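Local coordinates for peroxisomal acyl-coenzyme A oxidase 1 (Arabidopsis thaliana, PDB 1W07), which catalyses the FAD-dependent desaturation of long- and medium-chain acyl-CoAs to 2-trans-enoyl-CoAs, passing electrons to oxygen to give hydrogen peroxide in peroxisomal fatty acid breakdown, at residues I38-V42 against L89-I93; R58-F62 against N235-N239; G148-T152 against P167-K173; T184-A190 against H202-L208; M229-Y234 against E412-V418. The protein carries 1 engineered substitution. All coordinates share one frame; numbering follows the deposited sequence.

Interaction 1 (I38-V42 against L89-I93); sequences IARLV and LRHFI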
# COMPACT_ATOMS: atom_id res chain seq x y z
N ILE B 38 -28.10 14.59 5.78
CA ILE B 38 -27.30 14.22 6.94
C ILE B 38 -25.84 14.61 6.74
O ILE B 38 -25.17 15.03 7.68
CB ILE B 38 -27.40 12.72 7.22
CG1 ILE B 38 -28.86 12.32 7.44
CG2 ILE B 38 -26.58 12.37 8.46
CD1 ILE B 38 -29.53 13.02 8.62
N ALA B 39 -25.35 14.48 5.51
CA ALA B 39 -23.97 14.83 5.20
C ALA B 39 -23.71 16.28 5.55
O ALA B 39 -22.71 16.60 6.19
CB ALA B 39 -23.67 14.57 3.71
N ARG B 40 -24.61 17.17 5.13
CA ARG B 40 -24.45 18.60 5.41
C ARG B 40 -24.58 18.88 6.90
O ARG B 40 -23.89 19.74 7.44
CB ARG B 40 -25.49 19.41 4.61
CG ARG B 40 -25.19 19.47 3.12
CD ARG B 40 -26.46 19.39 2.29
NE ARG B 40 -27.35 20.53 2.49
CZ ARG B 40 -27.17 21.72 1.92
NH1 ARG B 40 -26.13 21.92 1.11
NH2 ARG B 40 -28.02 22.71 2.15
N LEU B 41 -25.45 18.12 7.56
CA LEU B 41 -25.67 18.28 9.00
C LEU B 41 -24.38 17.98 9.78
O LEU B 41 -24.07 18.66 10.76
CB LEU B 41 -26.77 17.33 9.45
CG LEU B 41 -27.12 17.40 10.93
CD1 LEU B 41 -27.76 18.75 11.24
CD2 LEU B 41 -28.07 16.27 11.29
N VAL B 42 -23.64 16.96 9.35
CA VAL B 42 -22.41 16.60 10.03
C VAL B 42 -21.30 17.60 9.74
O VAL B 42 -20.60 18.04 10.65
CB VAL B 42 -21.93 15.17 9.63
CG1 VAL B 42 -20.54 14.89 10.22
CG2 VAL B 42 -22.91 14.14 10.13
N LEU B 89 -25.65 9.32 9.77
CA LEU B 89 -24.97 10.27 10.65
C LEU B 89 -23.61 9.70 11.04
O LEU B 89 -22.58 10.35 10.89
CB LEU B 89 -25.80 10.50 11.91
CG LEU B 89 -25.27 11.55 12.88
CD1 LEU B 89 -25.57 12.94 12.36
CD2 LEU B 89 -25.94 11.35 14.21
N ARG B 90 -23.62 8.47 11.56
CA ARG B 90 -22.37 7.83 11.97
C ARG B 90 -21.45 7.67 10.76
O ARG B 90 -20.23 7.82 10.89
CB ARG B 90 -22.65 6.46 12.58
CG ARG B 90 -23.34 6.50 13.94
CD ARG B 90 -23.31 5.13 14.59
NE ARG B 90 -24.15 4.17 13.88
CZ ARG B 90 -25.47 4.06 14.05
NH1 ARG B 90 -26.10 4.85 14.91
NH2 ARG B 90 -26.15 3.17 13.35
N HIS B 91 -22.03 7.38 9.61
CA HIS B 91 -21.27 7.21 8.38
C HIS B 91 -20.47 8.47 8.05
O HIS B 91 -19.27 8.40 7.77
CB HIS B 91 -22.21 6.88 7.23
CG HIS B 91 -21.57 6.91 5.88
ND1 HIS B 91 -20.67 5.95 5.46
CD2 HIS B 91 -21.68 7.79 4.85
CE1 HIS B 91 -20.25 6.24 4.24
NE2 HIS B 91 -20.85 7.35 3.85
N PHE B 92 -21.13 9.63 8.09
CA PHE B 92 -20.40 10.85 7.77
C PHE B 92 -19.49 11.39 8.88
O PHE B 92 -18.54 12.11 8.60
CB PHE B 92 -21.37 11.92 7.26
CG PHE B 92 -21.97 11.58 5.92
CD1 PHE B 92 -23.30 11.20 5.81
CD2 PHE B 92 -21.19 11.63 4.77
CE1 PHE B 92 -23.85 10.85 4.57
CE2 PHE B 92 -21.72 11.29 3.53
CZ PHE B 92 -23.05 10.90 3.43
N ILE B 93 -19.75 11.01 10.13
CA ILE B 93 -18.88 11.42 11.23
C ILE B 93 -17.49 10.83 10.89
O ILE B 93 -16.45 11.38 11.27
CB ILE B 93 -19.41 10.88 12.59
CG1 ILE B 93 -20.67 11.66 12.99
CG2 ILE B 93 -18.33 10.99 13.67
CD1 ILE B 93 -21.33 11.16 14.27

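Interaction 2 (R58-F62 against N235-N239); sequences RKELF and NSMDN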
# COMPACT_ATOMS: atom_id res chain seq x y z
N ARG B 58 -2.81 9.85 21.26
CA ARG B 58 -3.71 8.70 21.37
C ARG B 58 -4.83 9.05 22.36
O ARG B 58 -6.01 8.94 22.04
CB ARG B 58 -2.96 7.47 21.88
CG ARG B 58 -3.79 6.16 21.89
CD ARG B 58 -3.80 5.48 20.53
NE ARG B 58 -4.97 4.62 20.31
CZ ARG B 58 -5.13 3.37 20.76
NH1 ARG B 58 -4.19 2.75 21.48
NH2 ARG B 58 -6.26 2.73 20.49
N LYS B 59 -4.45 9.48 23.56
CA LYS B 59 -5.45 9.83 24.57
C LYS B 59 -6.45 10.88 24.11
O LYS B 59 -7.66 10.69 24.26
CB LYS B 59 -4.77 10.30 25.86
CG LYS B 59 -4.16 9.18 26.68
CD LYS B 59 -3.43 9.74 27.90
CE LYS B 59 -2.82 8.63 28.74
NZ LYS B 59 -2.07 9.16 29.91
N GLU B 60 -5.97 11.99 23.56
CA GLU B 60 -6.86 13.05 23.09
C GLU B 60 -7.77 12.56 21.96
O GLU B 60 -8.93 12.96 21.88
CB GLU B 60 -6.06 14.26 22.60
CG GLU B 60 -5.06 14.79 23.62
CD GLU B 60 -4.15 15.85 23.04
OE1 GLU B 60 -3.68 15.69 21.89
OE2 GLU B 60 -3.88 16.84 23.75
N LEU B 61 -7.23 11.71 21.09
CA LEU B 61 -7.99 11.18 19.96
C LEU B 61 -9.11 10.26 20.47
O LEU B 61 -10.24 10.29 19.97
CB LEU B 61 -7.07 10.39 19.02
CG LEU B 61 -7.74 9.74 17.81
CD1 LEU B 61 -8.21 10.81 16.82
CD2 LEU B 61 -6.77 8.78 17.13
N PHE B 62 -8.79 9.46 21.48
CA PHE B 62 -9.78 8.55 22.02
C PHE B 62 -10.87 9.34 22.74
O PHE B 62 -12.07 9.09 22.56
CB PHE B 62 -9.13 7.56 22.98
CG PHE B 62 -10.05 6.47 23.42
CD1 PHE B 62 -10.50 5.51 22.51
CD2 PHE B 62 -10.51 6.42 24.73
CE1 PHE B 62 -11.41 4.52 22.91
CE2 PHE B 62 -11.41 5.44 25.13
CZ PHE B 62 -11.86 4.49 24.23
N ASN B 235 -7.04 4.34 15.18
CA ASN B 235 -6.52 4.58 16.51
C ASN B 235 -7.53 5.24 17.45
O ASN B 235 -7.28 5.39 18.64
CB ASN B 235 -5.21 5.34 16.43
CG ASN B 235 -4.08 4.43 15.99
OD1 ASN B 235 -3.78 3.44 16.65
ND2 ASN B 235 -3.45 4.76 14.87
N SER B 236 -8.69 5.60 16.90
CA SER B 236 -9.76 6.18 17.70
C SER B 236 -10.57 5.00 18.25
O SER B 236 -11.40 5.17 19.16
CB SER B 236 -10.67 7.04 16.82
OG SER B 236 -11.09 6.33 15.68
N MET B 237 -10.33 3.81 17.70
CA MET B 237 -11.01 2.60 18.11
C MET B 237 -10.21 1.93 19.22
O MET B 237 -8.98 1.82 19.14
CB MET B 237 -11.14 1.62 16.93
CG MET B 237 -11.81 0.26 17.24
SD MET B 237 -13.62 0.38 17.46
CE MET B 237 -14.20 0.52 15.75
N ASP B 238 -10.90 1.49 20.27
CA ASP B 238 -10.22 0.81 21.36
C ASP B 238 -10.26 -0.70 21.15
O ASP B 238 -11.07 -1.40 21.77
CB ASP B 238 -10.86 1.17 22.71
CG ASP B 238 -12.35 0.95 22.73
OD1 ASP B 238 -12.85 0.41 23.75
OD2 ASP B 238 -13.04 1.33 21.75
N ASN B 239 -9.40 -1.19 20.26
CA ASN B 239 -9.32 -2.63 20.02
C ASN B 239 -8.62 -3.20 21.24
O ASN B 239 -7.59 -2.67 21.68
CB ASN B 239 -8.54 -2.95 18.75
CG ASN B 239 -9.25 -2.46 17.50
OD1 ASN B 239 -8.94 -1.39 16.98
ND2 ASN B 239 -10.23 -3.23 17.04
O HOH W 1 -5.89 -0.65 19.90

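Interaction 3 (G148-T152 against P167-K173); sequences GLETT and PTQTASK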
# COMPACT_ATOMS: atom_id res chain seq x y z
N GLY B 148 -10.64 -23.05 16.02
CA GLY B 148 -9.46 -23.29 16.84
C GLY B 148 -9.41 -22.45 18.11
O GLY B 148 -8.43 -22.54 18.85
N LEU B 149 -10.44 -21.65 18.38
CA LEU B 149 -10.47 -20.83 19.59
C LEU B 149 -10.18 -21.70 20.81
O LEU B 149 -10.64 -22.84 20.87
CB LEU B 149 -11.84 -20.16 19.78
CG LEU B 149 -12.25 -19.16 18.70
CD1 LEU B 149 -13.58 -18.51 19.08
CD2 LEU B 149 -11.15 -18.12 18.52
N GLU B 150 -9.41 -21.15 21.76
CA GLU B 150 -9.00 -21.85 22.98
C GLU B 150 -9.83 -21.50 24.21
O GLU B 150 -9.87 -22.26 25.17
CB GLU B 150 -7.53 -21.56 23.29
CG GLU B 150 -6.56 -21.89 22.17
CD GLU B 150 -5.12 -21.59 22.52
OE1 GLU B 150 -4.59 -22.23 23.46
OE2 GLU B 150 -4.51 -20.72 21.86
N THR B 151 -10.48 -20.33 24.20
CA THR B 151 -11.28 -19.94 25.36
C THR B 151 -12.34 -21.01 25.60
O THR B 151 -12.96 -21.52 24.67
CB THR B 151 -11.93 -18.56 25.14
OG1 THR B 151 -10.90 -17.59 24.93
CG2 THR B 151 -12.77 -18.15 26.37
N THR B 152 -12.55 -21.37 26.86
CA THR B 152 -13.53 -22.39 27.19
C THR B 152 -14.69 -21.87 28.01
O THR B 152 -14.56 -20.89 28.74
CB THR B 152 -12.88 -23.56 27.95
OG1 THR B 152 -12.26 -23.07 29.14
CG2 THR B 152 -11.83 -24.23 27.11
N PRO B 167 -7.41 -20.54 28.99
CA PRO B 167 -6.41 -21.58 29.21
C PRO B 167 -4.96 -21.09 29.20
O PRO B 167 -4.22 -21.32 30.16
CB PRO B 167 -6.68 -22.57 28.09
CG PRO B 167 -8.15 -22.46 27.91
CD PRO B 167 -8.38 -20.97 27.97
N THR B 168 -4.57 -20.44 28.11
CA THR B 168 -3.21 -19.92 27.96
C THR B 168 -3.20 -18.49 27.47
O THR B 168 -4.24 -17.92 27.13
CB THR B 168 -2.43 -20.76 26.94
OG1 THR B 168 -3.15 -20.81 25.70
CG2 THR B 168 -2.23 -22.17 27.47
N GLN B 169 -2.02 -17.88 27.42
CA GLN B 169 -1.91 -16.49 26.99
C GLN B 169 -2.43 -16.31 25.57
O GLN B 169 -3.07 -15.31 25.26
CB GLN B 169 -0.46 -16.02 27.09
CG GLN B 169 -0.28 -14.53 26.86
CD GLN B 169 1.16 -14.11 27.00
OE1 GLN B 169 2.05 -14.67 26.35
NE2 GLN B 169 1.41 -13.11 27.83
N THR B 170 -2.16 -17.29 24.71
CA THR B 170 -2.60 -17.25 23.32
C THR B 170 -4.12 -17.38 23.18
O THR B 170 -4.67 -17.15 22.10
CB THR B 170 -1.91 -18.35 22.46
OG1 THR B 170 -2.21 -19.65 22.99
CG2 THR B 170 -0.40 -18.15 22.48
N ALA B 171 -4.79 -17.74 24.28
CA ALA B 171 -6.24 -17.90 24.28
C ALA B 171 -6.89 -16.54 24.54
O ALA B 171 -8.10 -16.39 24.40
CB ALA B 171 -6.66 -18.91 25.35
N SER B 172 -6.08 -15.57 24.93
CA SER B 172 -6.58 -14.22 25.23
C SER B 172 -7.29 -13.61 24.02
O SER B 172 -6.80 -13.70 22.89
CB SER B 172 -5.42 -13.31 25.64
OG SER B 172 -4.68 -13.87 26.71
N LYS B 173 -8.43 -12.97 24.25
CA LYS B 173 -9.18 -12.32 23.16
C LYS B 173 -8.27 -11.19 22.72
O LYS B 173 -7.61 -10.56 23.55
CB LYS B 173 -10.52 -11.78 23.65
CG LYS B 173 -11.49 -12.86 24.06
CD LYS B 173 -11.70 -13.84 22.91
CE LYS B 173 -12.58 -15.01 23.31
NZ LYS B 173 -12.81 -15.98 22.19

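Interaction 4 (T184-A190 against H202-L208); sequences THAVVYA and HGFIVQL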
# COMPACT_ATOMS: atom_id res chain seq x y z
N THR B 184 -19.09 -2.60 28.28
CA THR B 184 -19.36 -3.06 29.64
C THR B 184 -19.72 -4.54 29.55
O THR B 184 -19.55 -5.28 30.52
CB THR B 184 -20.55 -2.31 30.29
OG1 THR B 184 -21.75 -2.53 29.52
CG2 THR B 184 -20.27 -0.82 30.37
N HIS B 185 -20.20 -4.95 28.38
CA HIS B 185 -20.60 -6.33 28.13
C HIS B 185 -20.04 -6.80 26.79
O HIS B 185 -19.54 -6.00 25.98
CB HIS B 185 -22.14 -6.46 28.08
CG HIS B 185 -22.83 -6.21 29.39
ND1 HIS B 185 -22.86 -4.98 29.99
CD2 HIS B 185 -23.49 -7.06 30.21
CE1 HIS B 185 -23.52 -5.07 31.14
NE2 HIS B 185 -23.90 -6.32 31.29
N ALA B 186 -20.14 -8.09 26.54
CA ALA B 186 -19.66 -8.62 25.28
C ALA B 186 -20.16 -10.01 24.97
O ALA B 186 -20.45 -10.80 25.87
CB ALA B 186 -18.14 -8.62 25.26
N VAL B 187 -20.27 -10.30 23.68
CA VAL B 187 -20.65 -11.64 23.29
C VAL B 187 -19.31 -12.38 23.13
O VAL B 187 -18.54 -12.07 22.21
CB VAL B 187 -21.42 -11.67 21.96
CG1 VAL B 187 -21.58 -13.11 21.48
CG2 VAL B 187 -22.78 -11.04 22.15
N VAL B 188 -19.03 -13.30 24.04
CA VAL B 188 -17.78 -14.05 23.99
C VAL B 188 -17.96 -15.44 23.35
O VAL B 188 -18.92 -16.15 23.66
CB VAL B 188 -17.17 -14.24 25.40
CG1 VAL B 188 -15.85 -15.05 25.32
CG2 VAL B 188 -16.96 -12.87 26.07
N TYR B 189 -17.04 -15.80 22.46
CA TYR B 189 -17.11 -17.10 21.80
C TYR B 189 -16.04 -18.04 22.38
O TYR B 189 -14.87 -17.69 22.48
CB TYR B 189 -16.95 -16.95 20.28
CG TYR B 189 -18.17 -16.30 19.64
CD1 TYR B 189 -18.30 -14.91 19.62
CD2 TYR B 189 -19.23 -17.07 19.15
CE1 TYR B 189 -19.46 -14.30 19.14
CE2 TYR B 189 -20.40 -16.47 18.67
CZ TYR B 189 -20.51 -15.09 18.67
OH TYR B 189 -21.68 -14.49 18.26
N ALA B 190 -16.49 -19.22 22.79
CA ALA B 190 -15.60 -20.20 23.39
C ALA B 190 -16.13 -21.60 23.13
O ALA B 190 -17.27 -21.78 22.70
CB ALA B 190 -15.50 -19.96 24.90
N HIS B 202 -19.41 -21.56 20.67
CA HIS B 202 -20.72 -20.98 20.92
C HIS B 202 -20.56 -19.56 21.46
O HIS B 202 -19.48 -19.18 21.91
CB HIS B 202 -21.51 -21.81 21.93
CG HIS B 202 -22.07 -23.08 21.37
ND1 HIS B 202 -21.30 -24.19 21.12
CD2 HIS B 202 -23.32 -23.39 20.95
CE1 HIS B 202 -22.05 -25.14 20.57
NE2 HIS B 202 -23.28 -24.67 20.46
N GLY B 203 -21.65 -18.79 21.42
CA GLY B 203 -21.63 -17.43 21.91
C GLY B 203 -22.22 -17.30 23.30
O GLY B 203 -23.27 -17.88 23.60
N PHE B 204 -21.54 -16.54 24.15
CA PHE B 204 -21.95 -16.33 25.53
C PHE B 204 -21.88 -14.84 25.89
O PHE B 204 -20.92 -14.16 25.56
CB PHE B 204 -21.03 -17.11 26.48
CG PHE B 204 -20.99 -18.59 26.21
CD1 PHE B 204 -21.75 -19.47 26.99
CD2 PHE B 204 -20.21 -19.11 25.18
CE1 PHE B 204 -21.72 -20.84 26.74
CE2 PHE B 204 -20.17 -20.48 24.93
CZ PHE B 204 -20.94 -21.35 25.71
N ILE B 205 -22.91 -14.33 26.57
CA ILE B 205 -22.92 -12.93 26.99
C ILE B 205 -22.18 -12.83 28.31
O ILE B 205 -22.47 -13.57 29.25
CB ILE B 205 -24.36 -12.40 27.18
CG1 ILE B 205 -25.07 -12.37 25.83
CG2 ILE B 205 -24.34 -11.01 27.83
CD1 ILE B 205 -26.53 -11.99 25.91
N VAL B 206 -21.21 -11.93 28.38
CA VAL B 206 -20.42 -11.75 29.59
C VAL B 206 -20.26 -10.27 29.94
O VAL B 206 -19.95 -9.45 29.07
CB VAL B 206 -19.01 -12.34 29.42
CG1 VAL B 206 -18.30 -12.35 30.76
CG2 VAL B 206 -19.11 -13.74 28.83
N GLN B 207 -20.48 -9.92 31.20
CA GLN B 207 -20.33 -8.54 31.63
C GLN B 207 -18.86 -8.35 31.96
O GLN B 207 -18.27 -9.14 32.71
CB GLN B 207 -21.19 -8.24 32.87
CG GLN B 207 -20.93 -6.87 33.47
CD GLN B 207 -21.98 -6.44 34.48
OE1 GLN B 207 -22.76 -7.25 34.97
NE2 GLN B 207 -22.01 -5.15 34.79
N LEU B 208 -18.27 -7.29 31.40
CA LEU B 208 -16.87 -6.98 31.57
C LEU B 208 -16.60 -5.91 32.62
O LEU B 208 -15.65 -6.02 33.40
CB LEU B 208 -16.28 -6.53 30.22
CG LEU B 208 -16.56 -7.47 29.04
CD1 LEU B 208 -16.04 -6.83 27.73
CD2 LEU B 208 -15.92 -8.83 29.29

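Interaction 5 (M229-Y234 against E412-V418); sequences MGNGAY and ELFAVYV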
# COMPACT_ATOMS: atom_id res chain seq x y z
N MET B 229 -1.52 0.98 12.55
CA MET B 229 -1.07 1.63 11.34
C MET B 229 -1.78 2.95 11.03
O MET B 229 -3.01 3.03 11.01
CB MET B 229 -1.27 0.65 10.18
CG MET B 229 -1.05 1.21 8.80
SD MET B 229 -1.25 -0.06 7.53
CE MET B 229 -1.02 0.97 6.07
N GLY B 230 -0.99 3.99 10.77
CA GLY B 230 -1.52 5.28 10.39
C GLY B 230 -1.81 6.31 11.47
O GLY B 230 -2.06 5.97 12.62
N ASN B 231 -1.76 7.59 11.08
CA ASN B 231 -2.06 8.68 12.01
C ASN B 231 -3.57 8.84 12.03
O ASN B 231 -4.18 9.14 11.01
CB ASN B 231 -1.41 9.97 11.52
CG ASN B 231 0.09 9.92 11.59
OD1 ASN B 231 0.66 9.75 12.67
ND2 ASN B 231 0.74 10.06 10.45
N GLY B 232 -4.18 8.67 13.20
CA GLY B 232 -5.62 8.76 13.31
C GLY B 232 -6.16 7.39 12.93
O GLY B 232 -5.87 6.39 13.60
N ALA B 233 -6.95 7.34 11.86
CA ALA B 233 -7.52 6.10 11.36
C ALA B 233 -8.22 5.25 12.43
O ALA B 233 -9.14 5.72 13.09
CB ALA B 233 -6.41 5.28 10.66
N TYR B 234 -7.79 4.00 12.59
CA TYR B 234 -8.42 3.12 13.57
C TYR B 234 -7.91 3.36 14.99
O TYR B 234 -8.33 2.66 15.92
CB TYR B 234 -8.18 1.65 13.20
CG TYR B 234 -9.40 0.93 12.66
CD1 TYR B 234 -9.77 1.06 11.32
CD2 TYR B 234 -10.18 0.13 13.49
CE1 TYR B 234 -10.90 0.40 10.82
CE2 TYR B 234 -11.31 -0.54 13.00
CZ TYR B 234 -11.66 -0.39 11.66
OH TYR B 234 -12.75 -1.05 11.16
N GLU B 412 -4.39 8.43 5.49
CA GLU B 412 -5.28 7.91 6.50
C GLU B 412 -6.35 6.98 5.91
O GLU B 412 -6.69 5.95 6.50
CB GLU B 412 -5.96 9.05 7.27
CG GLU B 412 -6.80 8.53 8.45
CD GLU B 412 -7.63 9.60 9.11
OE1 GLU B 412 -8.15 10.49 8.39
OE2 GLU B 412 -7.81 9.54 10.34
N LEU B 413 -6.88 7.33 4.73
CA LEU B 413 -7.91 6.50 4.13
C LEU B 413 -7.42 5.07 3.88
O LEU B 413 -8.15 4.10 4.11
CB LEU B 413 -8.39 7.14 2.82
CG LEU B 413 -9.52 6.40 2.08
CD1 LEU B 413 -10.76 6.31 2.98
CD2 LEU B 413 -9.83 7.11 0.77
N PHE B 414 -6.19 4.94 3.42
CA PHE B 414 -5.61 3.63 3.16
C PHE B 414 -5.46 2.86 4.47
O PHE B 414 -5.87 1.69 4.59
CB PHE B 414 -4.23 3.78 2.51
CG PHE B 414 -3.53 2.47 2.25
CD1 PHE B 414 -3.99 1.59 1.28
CD2 PHE B 414 -2.42 2.10 3.00
CE1 PHE B 414 -3.37 0.37 1.04
CE2 PHE B 414 -1.78 0.87 2.77
CZ PHE B 414 -2.26 -0.00 1.79
N ALA B 415 -4.86 3.51 5.46
CA ALA B 415 -4.65 2.87 6.75
C ALA B 415 -5.97 2.46 7.40
O ALA B 415 -6.09 1.35 7.92
CB ALA B 415 -3.87 3.81 7.67
N VAL B 416 -6.98 3.32 7.36
CA VAL B 416 -8.25 2.98 7.98
C VAL B 416 -9.00 1.89 7.21
O VAL B 416 -9.75 1.10 7.81
CB VAL B 416 -9.15 4.24 8.14
CG1 VAL B 416 -9.80 4.60 6.81
CG2 VAL B 416 -10.18 3.99 9.23
N TYR B 417 -8.78 1.82 5.90
CA TYR B 417 -9.46 0.82 5.07
C TYR B 417 -8.87 -0.60 5.07
O TYR B 417 -9.64 -1.58 5.08
CB TYR B 417 -9.55 1.29 3.61
CG TYR B 417 -10.36 0.32 2.77
CD1 TYR B 417 -11.76 0.31 2.85
CD2 TYR B 417 -9.74 -0.67 2.01
CE1 TYR B 417 -12.51 -0.66 2.20
CE2 TYR B 417 -10.49 -1.66 1.35
CZ TYR B 417 -11.87 -1.64 1.46
OH TYR B 417 -12.64 -2.58 0.81
N VAL B 418 -7.54 -0.72 5.04
CA VAL B 418 -6.85 -2.01 4.97
C VAL B 418 -7.31 -3.16 5.84
O VAL B 418 -7.18 -4.33 5.46
CB VAL B 418 -5.31 -1.90 5.17
CG1 VAL B 418 -4.67 -1.42 3.90
CG2 VAL B 418 -4.97 -0.99 6.32

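Interaction 1 (I38-V42 against L89-I93)
Ala-39 lays its methyl group over the middle of the Phe-92 ring, CB standing 3.6 Å from the ring centroid and almost on the ring normal. This CH-pi contact suits an alanine, whose short side chain leaves room for a whole aromatic face. Phe-92 has CG anti to its carbonyl carbon (chi1 -68°), which turns the ring toward helix 29-43; the opposite face is covered by CD2 of His-91, and Tyr-613 meets the ring edge-to-face.

The remaining contacts are aliphatic. Val-42 spreads its two methyls: CG2 lies 3.7 Å from CD1 of Leu-89 and also touches CB of Phe-92, while CG1 rests on the Phe-92 backbone near Ile-93. At the other end, CG2 of Ile-38 presses against CA of Leu-89 at 3.4 Å, tighter than usual for two carbons.

The axes of the two short helical segments approach to 8.9 Å and cross at -50°, an angle consistent with ridges-into-grooves packing in this helical N-terminal region. No hydrogen bond passes between the segments, so their mutual fit rests on shape and on the exclusion of water from branched and aromatic side chains.

Interaction 2 (R58-F62 against N235-N239)
Phe-62 and Asp-238 form the close-packed part of this contact together with Leu-61, Asn-235 and Ser-236. The Phe-62 ring reaches past the carbonyl of Ser-236, whose O lies at the ring edge, and brings CE1 to 3.4 Å from CB of Asp-238. Leucine suits the next place because its forked end can settle on backbone: Leu-61 CD2 lies 3.6 Å from Asn-235 C, and CG faces CB of Ser-236. The Asp-238 carboxylate is turned to other partners, OD1 accepting from the backbone N of Lys-181 and of Val-182.

The polar side, at Arg-58, is firm at NE and looser at NH2, where a water comes in. The chain bends at chi2 (83°), bringing NE to Asn-235 O in a 3.0 Å hydrogen bond that is nearly straight at 169°, uses a carbonyl lone pair and lies in the guanidinium plane. The loose part is NH2, with a weak bond to the same oxygen at 3.4 Å and another weak one, 3.5 Å long, to a water that lies near Asn-239 O. NH1 makes salt bridges to Asp-224 and to Asp-636 of the second subunit. A leucine in place of Arg-58 would probably leave Asn-235 O without this donor and both aspartates without their shared positive mate.

The first turn of helix 58-78 thus rests on the loop between strands 220-224 and 240-244. From that loop, Met-237 and Asp-238 touch helix 98-113, and Asn-239 touches the FAD.

Interaction 3 (G148-T152 against P167-K173)
Glu-150 reaches across to Thr-170, in the 3-10 turn 169-171 that links two strands of the beta-rich middle domain of the acyl-CoA dehydrogenase fold. Beyond CG its chain is extended (chi2 -180°), carrying the carboxylate to the threonine hydroxyls. Thr-170 OG1 donates to Glu-150 OE2 at 2.8 Å, meeting the oxygen on its syn side, and itself accepts from Thr-168 OG1 at 3.1 Å. Threonine suits this relay, since one hydroxyl can accept and donate at once. Closer to the backbone, CB of Glu-150 packs on CB of Ala-171 at 3.5 Å, and CG of Pro-167 lies 3.2 Å from Glu-150 O.

The 3-10 turn that presents Thr-170 is closed by Ala-171 N bonding to Thr-168 O. Further out, Glu-139 steadies both segments: OE1 accepts from Glu-150 N, while OE2 bonds Thr-151 OG1 and forms a salt bridge with Lys-173. Thr-170 also packs against Tyr-626 of the second subunit.

Lys-173 runs past Thr-151, with CE 3.5 Å from Thr-151 OG1, and its NZ bonds not only Glu-139 but also the backbone oxygens of Gln-137, an FAD-binding residue, and Tyr-189.

Interaction 4 (T184-A190 against H202-L208)
Ala-186, Val-188 and Ala-190 make antiparallel hydrogen-bonded pairs with Val-206, Phe-204 and His-202, two N-H to O=C bonds in each, and the non-hydrogen-bonded pairs between them add CA-H...O contacts. These are the strands of a beta hairpin in the middle-domain sheet, their short axes 146° apart, which reflects strong twist.

His-185 shows how one side chain uses its cross-strand neighbour. CB lies 3.8 Å from Val-206 O. With CG anti to the carbonyl carbon (chi1 -67°), the ring leans over Gln-207, and CG stands 4.1 Å from CA of that residue. CD2 comes to 3.7 Å from Gln-207 CB, which sits over the ring face in a CH-pi contact. At the far end NE2 meets Gln-207 CG at 3.7 Å and CE1 meets the same atom at 3.9 Å, the ring and amide planes being only 20° apart. ND1 shares a 2.7 Å hydrogen bond with Thr-184 OG1, which fixes the ring's rotation. A flexible glutamine suits this place because its methylenes lie flat beneath the ring while NE2 bonds Arg-209 O.

On the same side of the sheet, the Tyr-189 ring covers CA of Gly-203, 4.0 Å from its centroid; a beta carbon there would press on the ring. On the reverse side Val-188 CG2 meets Val-206 CG2 at 3.6 Å, and Phe-244 packs on both valines.

Directional backbone bonds thus set the register, whereas flat rings and beta-branched methyls, well suited to strands, fill the two faces.

Interaction 5 (M229-Y234 against E412-V418)
Ala-233 sets its methyl against two residues of helix 410-417, CB lying 3.9 Å from CB of Val-416 and 4.2 Å from CB of Ala-415. Small side chains suit this centre, as they let the loop backbone come close to the helix. Beside them Met-229 reaches across the helix with CG anti to the backbone N (chi1 171°) and the rest extended: SD faces CG2 of Val-418, and CE touches CE2 of Phe-414 at 3.4 Å.

Two glycines precede the alanine. Gly-230 has a positive phi (92°), and a beta carbon there would clash with Ala-415 CB; a beta carbon on Gly-232 would likewise run into Glu-412 OE2.

This is an interdomain contact, a loop of the middle domain lying on a helix of the C-alpha1 domain. It adjoins the dimer interface: Tyr-404 of the second subunit hydrogen-bonds Ala-415 O and packs on Met-229.

Further out, the Tyr-234 ring, which touches the FAD, turns its edge to the backbone of Val-416, CE1 lying 3.3 Å from Val-416 O. At the polar edge Glu-412 extends to accept Ala-233 N on the anti lone pair of OE2, at 2.8 Å and 168°. OE2 also takes the salt bridge from Arg-53 NH1. An alanine here in place of Glu-412 would probably leave the Ala-233 N-H without its acceptor and Arg-53 without its charge partner.

In the fold
Interactions 1, 2, 4 and 5 are buried, whereas interaction 3 is only partly so and includes exposed residues. Interaction 1 is all-helical and apolar; interaction 4 is a strand pair ruled by backbone bonds. Interactions 3 and 4 share the middle domain and touch each other, Thr-151 packing on Ala-190. Interactions 2 and 5 use successive parts of one loop, 229-239, which lies against an N-terminal helix in one and a C-alpha1 helix in the other; their centres are 12 Å apart, and both mix apolar packing with charged groups. Interactions 2 to 5 reach the second subunit, interaction 4 only through Thr-184; interaction 1 does not, and it lies away from the annotated sites.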